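Local coordinates for AvmM (Streptomyces sp. NBRC 109436, PDB 7FE6), which catalyses macrocyclization through dehydration and Michael-type addition in the biosynthesis of alchivemycin A, at residues I24-I29 / I155-G160; F43-T48 / V136-R141; K95-Q100 / S169-L174; N61-F66 / G106-C111. All coordinates share one frame; numbering follows the deposited sequence.

Contact 1 (I24-I29 / I155-G160); sequences IVADFI and IFALPG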
loop_
_atom_site.group_PDB
_atom_site.type_symbol
_atom_site.label_atom_id
_atom_site.label_comp_id
_atom_site.label_asym_id
_atom_site.label_seq_id
_atom_site.Cartn_x
_atom_site.Cartn_y
_atom_site.Cartn_z
ATOM N N ILE A 24 -2.606 -12.320 9.496
ATOM C CA ILE A 24 -3.738 -11.402 9.438
ATOM C C ILE A 24 -3.138 -10.011 9.270
ATOM O O ILE A 24 -2.698 -9.392 10.249
ATOM C CB ILE A 24 -4.614 -11.479 10.695
ATOM C CG1 ILE A 24 -4.855 -12.927 11.118
ATOM C CG2 ILE A 24 -5.947 -10.811 10.427
ATOM C CD1 ILE A 24 -5.541 -13.801 10.050
ATOM N N VAL A 25 -3.127 -9.520 8.030
ATOM C CA VAL A 25 -2.472 -8.268 7.671
ATOM C C VAL A 25 -3.537 -7.185 7.432
ATOM O O VAL A 25 -4.728 -7.464 7.356
ATOM C CB VAL A 25 -1.561 -8.453 6.437
ATOM C CG1 VAL A 25 -0.651 -9.670 6.655
ATOM C CG2 VAL A 25 -2.395 -8.644 5.170
ATOM N N ALA A 26 -3.095 -5.936 7.281
ATOM C CA ALA A 26 -4.022 -4.843 6.993
ATOM C C ALA A 26 -3.450 -3.897 5.932
ATOM O O ALA A 26 -2.239 -3.672 5.860
ATOM C CB ALA A 26 -4.357 -4.060 8.255
ATOM N N ASP A 27 -4.344 -3.298 5.137
ATOM C CA ASP A 27 -3.949 -2.357 4.097
ATOM C C ASP A 27 -4.773 -1.074 4.176
ATOM O O ASP A 27 -5.958 -1.095 4.530
ATOM C CB ASP A 27 -4.089 -2.959 2.703
ATOM C CG ASP A 27 -3.203 -4.165 2.524
ATOM O OD1 ASP A 27 -1.978 -4.030 2.705
ATOM O OD2 ASP A 27 -3.716 -5.247 2.179
ATOM N N PHE A 28 -4.122 0.048 3.851
ATOM C CA PHE A 28 -4.758 1.355 3.769
ATOM C C PHE A 28 -4.958 1.760 2.311
ATOM O O PHE A 28 -4.131 1.461 1.441
ATOM C CB PHE A 28 -3.913 2.425 4.478
ATOM C CG PHE A 28 -3.917 2.333 5.988
ATOM C CD1 PHE A 28 -5.002 2.801 6.727
ATOM C CD2 PHE A 28 -2.815 1.854 6.676
ATOM C CE1 PHE A 28 -4.998 2.755 8.108
ATOM C CE2 PHE A 28 -2.818 1.803 8.086
ATOM C CZ PHE A 28 -3.911 2.244 8.786
ATOM N N ILE A 29 -6.056 2.467 2.050
ATOM C CA ILE A 29 -6.310 3.090 0.754
ATOM C C ILE A 29 -6.749 4.525 1.003
ATOM O O ILE A 29 -7.681 4.757 1.779
ATOM C CB ILE A 29 -7.393 2.354 -0.063
ATOM C CG1 ILE A 29 -6.926 0.961 -0.494
ATOM C CG2 ILE A 29 -7.757 3.163 -1.314
ATOM C CD1 ILE A 29 -5.808 0.979 -1.542
ATOM N N ILE A 155 -1.441 6.764 11.589
ATOM C CA ILE A 155 -2.598 5.913 11.825
ATOM C C ILE A 155 -2.113 4.477 11.699
ATOM O O ILE A 155 -1.425 4.123 10.727
ATOM C CB ILE A 155 -3.733 6.214 10.839
ATOM C CG1 ILE A 155 -4.048 7.706 10.853
ATOM C CG2 ILE A 155 -4.965 5.439 11.228
ATOM C CD1 ILE A 155 -5.046 8.156 9.783
ATOM N N PHE A 156 -2.477 3.646 12.663
ATOM C CA PHE A 156 -2.044 2.260 12.675
ATOM C C PHE A 156 -3.245 1.331 12.677
ATOM O O PHE A 156 -4.233 1.578 13.377
ATOM C CB PHE A 156 -1.179 1.934 13.878
ATOM C CG PHE A 156 0.142 2.649 13.902
ATOM C CD1 PHE A 156 0.218 3.989 14.312
ATOM C CD2 PHE A 156 1.313 1.975 13.535
ATOM C CE1 PHE A 156 1.424 4.638 14.369
ATOM C CE2 PHE A 156 2.529 2.616 13.570
ATOM C CZ PHE A 156 2.590 3.961 13.994
ATOM N N ALA A 157 -3.170 0.292 11.851
ATOM C CA ALA A 157 -4.209 -0.720 11.770
ATOM C C ALA A 157 -3.770 -1.941 12.564
ATOM O O ALA A 157 -2.714 -2.521 12.292
ATOM C CB ALA A 157 -4.494 -1.080 10.315
ATOM N N LEU A 158 -4.582 -2.332 13.539
ATOM C CA LEU A 158 -4.271 -3.468 14.403
ATOM C C LEU A 158 -5.456 -4.416 14.338
ATOM O O LEU A 158 -6.442 -4.234 15.075
ATOM C CB LEU A 158 -4.010 -3.030 15.843
ATOM C CG LEU A 158 -3.844 -4.167 16.862
ATOM C CD1 LEU A 158 -2.524 -4.943 16.662
ATOM C CD2 LEU A 158 -3.995 -3.644 18.281
ATOM N N PRO A 159 -5.405 -5.426 13.470
ATOM C CA PRO A 159 -6.494 -6.413 13.421
ATOM C C PRO A 159 -6.567 -7.204 14.724
ATOM O O PRO A 159 -5.556 -7.691 15.230
ATOM C CB PRO A 159 -6.115 -7.295 12.229
ATOM C CG PRO A 159 -5.122 -6.475 11.445
ATOM C CD PRO A 159 -4.372 -5.696 12.463
ATOM N N GLY A 160 -7.767 -7.291 15.288
ATOM C CA GLY A 160 -8.024 -8.092 16.483
ATOM C C GLY A 160 -8.853 -9.327 16.170
ATOM O O GLY A 160 -9.831 -9.264 15.415
#
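The interior of a beta sandwich is illustrated where A26 and F28 of strand 24-29, in one sheet, face I155, A157 and P159 of strand 153-162, in the other. The layers meet mainly through side chains, with no hydrogen bond between the segments, whose short axes come within 7.0 Å of each other and run at 147°. At the middle two methyl groups touch, CB of A26 lying 3.6 Å from CB of A157, so the sheets approach over small residues. F28 spans the wider end. Its CG is anti to its own carbonyl carbon (chi1 -72°), and the ring reaches across to place CZ 3.7 Å from CB of A157 and at a similar distance from the carbonyl O of I155. On the next rim atom, CE1 lies 4.1 Å from CG2 of I155, and the two side chains cross obliquely. An alanine in place of F28 would probably open a gap here, leaving the I155 CG2 and A157 CB methyls without their aromatic cover. At the other end the P159 ring takes over, with CG 4.1 Å from CB of A26 and CB 4.0 Å from CG2 of I24. Strand 24-29 is hydrogen-bonded through its backbone to strand 40-49, and D27 and I29 pack on the second subunit. Apolar groups packed face to face between two sheets are typical of the beta-sandwich fold.

Contact 2 (F43-T48 / V136-R141); sequences FSVFYT and VTAHVR
F43, V45 and Y47 form hydrogen-bonded antiparallel pairs with V140, A138 and V136, six N-H...O bonds joining strands whose short axes run at 162°. The side chains divide between two faces. On one, F43 and Y47 hold CG in the crowded position between backbone N and carbonyl carbon (chi1 61° and 58°), and each ring lies alongside a valine of the opposite strand. Each makes a CH-pi contact over a ring face: CB of V140 is 3.8 Å from the centroid of the F43 ring, and CB of V136 is equally far from that of Y47, both offset toward the rim. Between them CG1 of V45 reaches diagonally to CG2 of V140 at 3.8 Å. Y47 OH is hydrogen-bonded to T58 OG1. The other face is built differently. CB of F46 lies 3.3 Å from OG1 of T137, and OG of S44 sits in the plane of the F46 ring, at its edge. The polar ends here find partners on the second subunit: T137 OG1 bonds to S186 OG, S44 OG to S186 O, and H139 NE2 to H152 ND1. The side chain of F46 is about 6 Å from bound alchivemycin A. The chemistry thus implies a two-sided sheet, with the rings of F43 and Y47 and the valines turned to the sandwich interior and the hydroxyls of S44 and T137 and the imidazole of H139 satisfied by a neighbouring subunit.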
loop_
_atom_site.group_PDB
_atom_site.type_symbol
_atom_site.label_atom_id
_atom_site.label_comp_id
_atom_site.label_asym_id
_atom_site.label_seq_id
_atom_site.Cartn_x
_atom_site.Cartn_y
_atom_site.Cartn_z
ATOM N N PHE A 43 -10.999 7.542 4.202
ATOM C CA PHE A 43 -10.107 6.520 3.672
ATOM C C PHE A 43 -10.723 5.156 3.966
ATOM O O PHE A 43 -11.786 5.045 4.581
ATOM C CB PHE A 43 -8.682 6.625 4.243
ATOM C CG PHE A 43 -8.605 6.450 5.737
ATOM C CD1 PHE A 43 -8.742 7.543 6.589
ATOM C CD2 PHE A 43 -8.428 5.187 6.299
ATOM C CE1 PHE A 43 -8.683 7.383 7.962
ATOM C CE2 PHE A 43 -8.354 5.028 7.666
ATOM C CZ PHE A 43 -8.490 6.139 8.503
ATOM N N SER A 44 -10.091 4.112 3.455
ATOM C CA SER A 44 -10.537 2.773 3.747
ATOM C C SER A 44 -9.356 1.980 4.280
ATOM O O SER A 44 -8.193 2.305 4.039
ATOM C CB SER A 44 -11.199 2.080 2.534
ATOM O OG SER A 44 -10.270 1.592 1.586
ATOM N N VAL A 45 -9.677 0.977 5.080
ATOM C CA VAL A 45 -8.684 0.089 5.659
ATOM C C VAL A 45 -9.352 -1.274 5.764
ATOM O O VAL A 45 -10.551 -1.369 6.048
ATOM C CB VAL A 45 -8.170 0.639 7.021
ATOM C CG1 VAL A 45 -9.337 1.062 7.932
ATOM C CG2 VAL A 45 -7.243 -0.357 7.746
ATOM N N PHE A 46 -8.596 -2.331 5.508
ATOM C CA PHE A 46 -9.201 -3.647 5.457
ATOM C C PHE A 46 -8.187 -4.664 5.952
ATOM O O PHE A 46 -6.986 -4.515 5.719
ATOM C CB PHE A 46 -9.698 -3.998 4.039
ATOM C CG PHE A 46 -8.858 -3.423 2.904
ATOM C CD1 PHE A 46 -9.036 -2.110 2.481
ATOM C CD2 PHE A 46 -7.930 -4.224 2.231
ATOM C CE1 PHE A 46 -8.276 -1.580 1.448
ATOM C CE2 PHE A 46 -7.162 -3.712 1.185
ATOM C CZ PHE A 46 -7.337 -2.384 0.782
ATOM N N TYR A 47 -8.662 -5.685 6.654
ATOM C CA TYR A 47 -7.768 -6.737 7.113
ATOM C C TYR A 47 -8.104 -8.035 6.393
ATOM O O TYR A 47 -9.278 -8.332 6.148
ATOM C CB TYR A 47 -7.812 -6.889 8.642
ATOM C CG TYR A 47 -9.156 -7.193 9.286
ATOM C CD1 TYR A 47 -10.037 -6.156 9.640
ATOM C CD2 TYR A 47 -9.518 -8.509 9.616
ATOM C CE1 TYR A 47 -11.264 -6.418 10.263
ATOM C CE2 TYR A 47 -10.736 -8.788 10.235
ATOM C CZ TYR A 47 -11.607 -7.732 10.559
ATOM O OH TYR A 47 -12.803 -7.998 11.169
ATOM N N THR A 48 -7.057 -8.788 6.023
ATOM C CA THR A 48 -7.165 -9.937 5.132
ATOM C C THR A 48 -6.477 -11.137 5.760
ATOM O O THR A 48 -5.376 -11.011 6.307
ATOM C CB THR A 48 -6.526 -9.668 3.765
ATOM O OG1 THR A 48 -7.155 -8.548 3.133
ATOM C CG2 THR A 48 -6.620 -10.912 2.852
ATOM N N VAL A 136 -12.144 -7.989 5.588
ATOM C CA VAL A 136 -13.143 -7.094 6.175
ATOM C C VAL A 136 -12.641 -5.663 6.013
ATOM O O VAL A 136 -11.476 -5.377 6.303
ATOM C CB VAL A 136 -13.400 -7.410 7.670
ATOM C CG1 VAL A 136 -14.294 -6.345 8.321
ATOM C CG2 VAL A 136 -13.998 -8.813 7.851
ATOM N N THR A 137 -13.520 -4.764 5.584
ATOM C CA THR A 137 -13.155 -3.380 5.327
ATOM C C THR A 137 -13.875 -2.468 6.305
ATOM O O THR A 137 -15.067 -2.653 6.578
ATOM C CB THR A 137 -13.546 -2.954 3.896
ATOM O OG1 THR A 137 -12.742 -3.628 2.919
ATOM C CG2 THR A 137 -13.443 -1.432 3.705
ATOM N N ALA A 138 -13.159 -1.456 6.791
ATOM C CA ALA A 138 -13.771 -0.304 7.424
ATOM C C ALA A 138 -13.562 0.872 6.489
ATOM O O ALA A 138 -12.426 1.150 6.080
ATOM C CB ALA A 138 -13.171 -0.027 8.806
ATOM N N HIS A 139 -14.648 1.531 6.111
ATOM C CA HIS A 139 -14.552 2.856 5.517
ATOM C C HIS A 139 -14.537 3.859 6.673
ATOM O O HIS A 139 -15.341 3.741 7.600
ATOM C CB HIS A 139 -15.735 3.101 4.579
ATOM C CG HIS A 139 -15.825 2.133 3.439
ATOM N ND1 HIS A 139 -15.367 2.431 2.169
ATOM C CD2 HIS A 139 -16.297 0.860 3.383
ATOM C CE1 HIS A 139 -15.577 1.392 1.376
ATOM N NE2 HIS A 139 -16.143 0.427 2.087
ATOM N N VAL A 140 -13.609 4.812 6.657
ATOM C CA VAL A 140 -13.360 5.624 7.846
ATOM C C VAL A 140 -13.401 7.107 7.488
ATOM O O VAL A 140 -12.701 7.548 6.571
ATOM C CB VAL A 140 -12.001 5.285 8.487
ATOM C CG1 VAL A 140 -11.858 6.036 9.783
ATOM C CG2 VAL A 140 -11.859 3.832 8.709
ATOM N N ARG A 141 -14.169 7.884 8.249
ATOM C CA ARG A 141 -14.203 9.332 8.111
ATOM C C ARG A 141 -13.587 9.959 9.355
ATOM O O ARG A 141 -14.046 9.710 10.487
ATOM C CB ARG A 141 -15.624 9.837 7.885
ATOM C CG ARG A 141 -16.170 9.557 6.504
ATOM C CD ARG A 141 -17.687 9.759 6.434
ATOM N NE ARG A 141 -18.200 9.485 5.105
ATOM C CZ ARG A 141 -19.473 9.226 4.813
ATOM N NH1 ARG A 141 -20.403 9.179 5.766
ATOM N NH2 ARG A 141 -19.817 8.972 3.552
#

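Contact 3 (K95-Q100 / S169-L174); sequences KCWDPQ and SIIPGL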
loop_
_atom_site.group_PDB
_atom_site.type_symbol
_atom_site.label_atom_id
_atom_site.label_comp_id
_atom_site.label_asym_id
_atom_site.label_seq_id
_atom_site.Cartn_x
_atom_site.Cartn_y
_atom_site.Cartn_z
ATOM N N LYS A 95 -15.426 2.472 23.561
ATOM C CA LYS A 95 -14.703 1.361 22.936
ATOM C C LYS A 95 -13.356 1.843 22.415
ATOM O O LYS A 95 -12.964 1.615 21.269
ATOM C CB LYS A 95 -15.522 0.710 21.821
ATOM C CG LYS A 95 -16.814 0.025 22.246
ATOM C CD LYS A 95 -17.399 -0.830 21.105
ATOM C CE LYS A 95 -18.861 -1.212 21.337
ATOM N NZ LYS A 95 -19.782 -0.036 21.391
ATOM N N CYS A 96 -12.651 2.549 23.293
ATOM C CA CYS A 96 -11.290 2.989 23.050
ATOM C C CYS A 96 -10.443 2.576 24.239
ATOM O O CYS A 96 -10.958 2.346 25.339
ATOM C CB CYS A 96 -11.173 4.506 22.861
ATOM S SG CYS A 96 -12.049 5.171 21.432
ATOM N N TRP A 97 -9.156 2.385 23.974
ATOM C CA TRP A 97 -8.191 2.243 25.043
ATOM C C TRP A 97 -7.885 3.622 25.619
ATOM O O TRP A 97 -8.083 4.651 24.969
ATOM C CB TRP A 97 -6.932 1.555 24.517
ATOM C CG TRP A 97 -6.102 0.897 25.555
ATOM C CD1 TRP A 97 -6.427 0.690 26.858
ATOM C CD2 TRP A 97 -4.793 0.345 25.376
ATOM N NE1 TRP A 97 -5.400 0.050 27.513
ATOM C CE2 TRP A 97 -4.384 -0.174 26.624
ATOM C CE3 TRP A 97 -3.919 0.249 24.284
ATOM C CZ2 TRP A 97 -3.144 -0.788 26.808
ATOM C CZ3 TRP A 97 -2.690 -0.361 24.471
ATOM C CH2 TRP A 97 -2.314 -0.875 25.726
ATOM N N ASP A 98 -7.445 3.638 26.870
ATOM C CA ASP A 98 -7.006 4.877 27.488
ATOM C C ASP A 98 -5.714 5.360 26.834
ATOM O O ASP A 98 -4.933 4.548 26.323
ATOM C CB ASP A 98 -6.786 4.697 28.985
ATOM C CG ASP A 98 -8.077 4.693 29.756
ATOM O OD1 ASP A 98 -9.073 5.235 29.240
ATOM O OD2 ASP A 98 -8.088 4.201 30.896
ATOM N N PRO A 99 -5.453 6.698 26.862
ATOM C CA PRO A 99 -4.206 7.231 26.299
ATOM C C PRO A 99 -2.986 6.417 26.686
ATOM O O PRO A 99 -2.884 5.941 27.815
ATOM C CB PRO A 99 -4.132 8.645 26.892
ATOM C CG PRO A 99 -5.542 9.033 27.156
ATOM C CD PRO A 99 -6.285 7.759 27.473
ATOM N N GLN A 100 -2.101 6.176 25.728
ATOM C CA GLN A 100 -0.846 5.478 25.965
ATOM C C GLN A 100 0.297 6.420 25.625
ATOM O O GLN A 100 0.206 7.198 24.675
ATOM C CB GLN A 100 -0.747 4.198 25.136
ATOM C CG GLN A 100 -1.853 3.187 25.390
ATOM C CD GLN A 100 -1.828 2.646 26.799
ATOM O OE1 GLN A 100 -0.804 2.120 27.249
ATOM N NE2 GLN A 100 -2.944 2.793 27.520
ATOM N N SER A 169 -12.177 -10.334 24.791
ATOM C CA SER A 169 -11.164 -9.361 24.404
ATOM C C SER A 169 -10.266 -9.066 25.601
ATOM O O SER A 169 -10.710 -9.091 26.750
ATOM C CB SER A 169 -11.823 -8.081 23.903
ATOM O OG SER A 169 -12.677 -8.350 22.812
ATOM N N ILE A 170 -8.980 -8.822 25.328
ATOM C CA ILE A 170 -7.962 -8.847 26.379
ATOM C C ILE A 170 -7.520 -7.441 26.766
ATOM O O ILE A 170 -7.043 -7.226 27.882
ATOM C CB ILE A 170 -6.767 -9.737 25.977
ATOM C CG1 ILE A 170 -6.142 -10.352 27.232
ATOM C CG2 ILE A 170 -5.734 -8.980 25.168
ATOM C CD1 ILE A 170 -5.016 -11.335 26.950
ATOM N N ILE A 171 -7.612 -6.493 25.846
ATOM C CA ILE A 171 -7.285 -5.092 26.111
ATOM C C ILE A 171 -8.594 -4.327 26.273
ATOM O O ILE A 171 -9.429 -4.363 25.358
ATOM C CB ILE A 171 -6.450 -4.479 24.977
ATOM C CG1 ILE A 171 -5.189 -5.298 24.734
ATOM C CG2 ILE A 171 -6.100 -3.038 25.316
ATOM C CD1 ILE A 171 -4.335 -4.737 23.635
ATOM N N PRO A 172 -8.800 -3.608 27.378
ATOM C CA PRO A 172 -10.102 -2.960 27.584
ATOM C C PRO A 172 -10.333 -1.888 26.530
ATOM O O PRO A 172 -9.467 -1.052 26.267
ATOM C CB PRO A 172 -9.994 -2.374 29.001
ATOM C CG PRO A 172 -8.542 -2.215 29.235
ATOM C CD PRO A 172 -7.870 -3.341 28.490
ATOM N N GLY A 173 -11.493 -1.958 25.891
ATOM C CA GLY A 173 -11.861 -1.046 24.841
ATOM C C GLY A 173 -11.603 -1.560 23.439
ATOM O O GLY A 173 -12.278 -1.115 22.504
ATOM N N LEU A 174 -10.662 -2.487 23.268
ATOM C CA LEU A 174 -10.276 -2.976 21.951
ATOM C C LEU A 174 -10.776 -4.395 21.702
ATOM O O LEU A 174 -10.914 -5.201 22.635
ATOM C CB LEU A 174 -8.754 -2.946 21.787
ATOM C CG LEU A 174 -8.036 -1.634 22.110
ATOM C CD1 LEU A 174 -6.575 -1.726 21.704
ATOM C CD2 LEU A 174 -8.725 -0.461 21.434
#
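W97 carries CG anti to its backbone N (chi1 -158°), I171 likewise sets CG2 anti to its own N, and this methyl comes to lie over a face of the indole. CG2 of I171 stands 3.6 Å from the centroid of the five-membered ring, 13° off the normal, a well-centred CH-pi contact. The amide of Q100 covers the opposite face, its NE2 3.4 Å above the plane. That amide is held by a hydrogen bond from NE2 to the carbonyl O of D98 at 2.9 Å, with the donor well above the carbonyl plane. The ring is thus clamped between methyl and amide. L174 adds a flank, CD2 lying 4.1 Å from CB of W97. Residues I171 to L174 form a type II beta turn closed by L174 N and I171 O at 3.1 Å, and G173 comes up against the other segment: its CA donates a CH...O contact to the carbonyl O of C96 at 3.5 Å. A side chain at G173 would collide with that oxygen, and with phi at 97° a CB would also press on the carbonyl O of P172. The O of G173 is hydrogen-bonded to Q112 NE2. This pair of loops lies against an outermost strand of its sheet within the chain, 107-113: K95, W97 and Q100 bond to its backbone, L174 packs on A110, and I171 rests on F179 of strand 178-189.

Contact 4 (N61-F66 / G106-C111); sequences NLVIWF and GVHIAC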
loop_
_atom_site.group_PDB
_atom_site.type_symbol
_atom_site.label_atom_id
_atom_site.label_comp_id
_atom_site.label_asym_id
_atom_site.label_seq_id
_atom_site.Cartn_x
_atom_site.Cartn_y
_atom_site.Cartn_z
ATOM N N ASN A 61 -9.008 -2.682 14.957
ATOM C CA ASN A 61 -8.605 -1.576 15.814
ATOM C C ASN A 61 -7.762 -0.598 15.001
ATOM O O ASN A 61 -7.047 -0.992 14.071
ATOM C CB ASN A 61 -7.821 -2.074 17.037
ATOM C CG ASN A 61 -8.614 -3.083 17.867
ATOM O OD1 ASN A 61 -9.567 -2.726 18.560
ATOM N ND2 ASN A 61 -8.241 -4.361 17.766
ATOM N N LEU A 62 -7.895 0.688 15.335
ATOM C CA LEU A 62 -7.200 1.792 14.678
ATOM C C LEU A 62 -6.520 2.627 15.753
ATOM O O LEU A 62 -7.151 2.983 16.754
ATOM C CB LEU A 62 -8.179 2.654 13.879
ATOM C CG LEU A 62 -7.833 3.181 12.495
ATOM C CD1 LEU A 62 -7.575 2.058 11.503
ATOM C CD2 LEU A 62 -8.991 4.007 12.043
ATOM N N VAL A 63 -5.232 2.907 15.585
ATOM C CA VAL A 63 -4.479 3.663 16.580
ATOM C C VAL A 63 -4.020 4.976 15.975
ATOM O O VAL A 63 -3.422 4.993 14.897
ATOM C CB VAL A 63 -3.280 2.870 17.117
ATOM C CG1 VAL A 63 -2.585 3.664 18.186
ATOM C CG2 VAL A 63 -3.751 1.552 17.672
ATOM N N ILE A 64 -4.319 6.080 16.651
ATOM C CA ILE A 64 -3.833 7.390 16.238
ATOM C C ILE A 64 -2.740 7.800 17.208
ATOM O O ILE A 64 -2.929 7.719 18.424
ATOM C CB ILE A 64 -4.958 8.430 16.178
ATOM C CG1 ILE A 64 -6.061 7.935 15.230
ATOM C CG2 ILE A 64 -4.372 9.772 15.725
ATOM C CD1 ILE A 64 -7.201 8.912 15.047
ATOM N N TRP A 65 -1.591 8.196 16.673
ATOM C CA TRP A 65 -0.376 8.423 17.445
ATOM C C TRP A 65 0.241 9.753 17.042
ATOM O O TRP A 65 0.399 10.031 15.849
ATOM C CB TRP A 65 0.628 7.287 17.234
ATOM C CG TRP A 65 2.007 7.514 17.852
ATOM C CD1 TRP A 65 2.301 7.669 19.182
ATOM C CD2 TRP A 65 3.275 7.531 17.160
ATOM N NE1 TRP A 65 3.668 7.813 19.353
ATOM C CE2 TRP A 65 4.284 7.726 18.132
ATOM C CE3 TRP A 65 3.649 7.418 15.814
ATOM C CZ2 TRP A 65 5.633 7.807 17.804
ATOM C CZ3 TRP A 65 4.992 7.495 15.490
ATOM C CH2 TRP A 65 5.967 7.689 16.482
ATOM N N PHE A 66 0.571 10.575 18.029
ATOM C CA PHE A 66 1.371 11.780 17.819
ATOM C C PHE A 66 2.734 11.563 18.458
ATOM O O PHE A 66 2.822 11.287 19.655
ATOM C CB PHE A 66 0.701 13.021 18.414
ATOM C CG PHE A 66 -0.528 13.491 17.663
ATOM C CD1 PHE A 66 -0.956 12.849 16.514
ATOM C CD2 PHE A 66 -1.251 14.594 18.115
ATOM C CE1 PHE A 66 -2.086 13.291 15.832
ATOM C CE2 PHE A 66 -2.380 15.039 17.431
ATOM C CZ PHE A 66 -2.800 14.382 16.287
ATOM N N GLY A 106 5.344 11.093 22.892
ATOM C CA GLY A 106 4.022 11.191 22.316
ATOM C C GLY A 106 2.903 10.579 23.141
ATOM O O GLY A 106 2.984 10.339 24.352
ATOM N N VAL A 107 1.800 10.356 22.429
ATOM C CA VAL A 107 0.604 9.713 22.957
ATOM C C VAL A 107 -0.063 9.003 21.786
ATOM O O VAL A 107 0.075 9.421 20.631
ATOM C CB VAL A 107 -0.361 10.721 23.627
ATOM C CG1 VAL A 107 -0.856 11.752 22.616
ATOM C CG2 VAL A 107 -1.531 9.999 24.266
ATOM N N HIS A 108 -0.770 7.909 22.075
ATOM C CA HIS A 108 -1.596 7.300 21.044
ATOM C C HIS A 108 -2.937 6.875 21.622
ATOM O O HIS A 108 -3.060 6.551 22.807
ATOM C CB HIS A 108 -0.868 6.134 20.345
ATOM C CG HIS A 108 -0.704 4.891 21.168
ATOM N ND1 HIS A 108 -1.763 4.078 21.514
ATOM C CD2 HIS A 108 0.404 4.294 21.671
ATOM C CE1 HIS A 108 -1.318 3.040 22.200
ATOM N NE2 HIS A 108 -0.007 3.152 22.319
ATOM N N ILE A 109 -3.962 6.947 20.780
ATOM C CA ILE A 109 -5.339 6.676 21.179
ATOM C C ILE A 109 -5.799 5.478 20.348
ATOM O O ILE A 109 -5.979 5.595 19.125
ATOM C CB ILE A 109 -6.265 7.883 20.952
ATOM C CG1 ILE A 109 -5.689 9.179 21.539
ATOM C CG2 ILE A 109 -7.614 7.625 21.590
ATOM C CD1 ILE A 109 -5.377 9.111 22.986
ATOM N N ALA A 110 -5.987 4.329 21.002
ATOM C CA ALA A 110 -6.414 3.109 20.329
ATOM C C ALA A 110 -7.938 3.030 20.299
ATOM O O ALA A 110 -8.592 3.135 21.339
ATOM C CB ALA A 110 -5.820 1.878 21.015
ATOM N N CYS A 111 -8.496 2.861 19.099
ATOM C CA CYS A 111 -9.937 2.876 18.876
ATOM C C CYS A 111 -10.423 1.579 18.248
ATOM O O CYS A 111 -9.849 1.097 17.263
ATOM C CB CYS A 111 -10.337 4.045 17.980
ATOM S SG CYS A 111 -9.881 5.600 18.655
#
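W65 and H108 face each other as a non-hydrogen-bonded antiparallel pair, and their first torsions differ. W65 has CG anti to its backbone N (chi1 172°), whereas H108 places CG between its N and carbonyl carbon (chi1 72°). The two rings consequently part from a common base, where CB of W65 lies 3.6 Å from CB of H108, and the latter carbon sits at the edge of the indole, near its plane. On the pyrrole side, CD1 of W65 comes 3.2 Å from the carbonyl O of V107. The imidazole turns instead toward V63, whose CG1 lies 3.5 Å from ND1 of H108. The second branch, CG2 of V63, meets CB of A110 at 3.9 Å. An alanine in place of W65 would keep the contact between the two CB atoms but would probably leave a gap beside H108 and V107 O and deprive H152, whose ring meets the indole nearly perpendicularly, of this aromatic neighbour. G106, just before the strand, places its CA close to F66 O, where a side chain would clash. Backbone bonds join L62 with C111, I64 with I109 and F66 with V107, the strands running at 166°. The side chains of these six residues share the face toward the sandwich interior, where L62 packs on I155, I64 on F77 and C111 on L79. Strand 57-66 lies between 107-113 and 153-162, bonding to the latter through N61, V63 and W65, while W65 also packs on I120 of the third subunit.

The four contacts illustrate how a beta sandwich is assembled. Contacts 2 and 4 each bond neighbouring strands, one in each sheet, whereas contact 1 packs one sheet on the other without backbone bonds. Contact 1 shares the first sheet with contact 2 and the second with contact 4; L62 of contact 4 reaches V45 and V140 of contact 2 across the interior. Contacts 1, 2 and 4 are mostly buried, and contact 3, between two loops, is only partly so. Their outer chemistry differs as well: contact 2 turns polar groups to the second subunit, while contact 3 touches no other chain and is tied to contact 4 through strand 107-113.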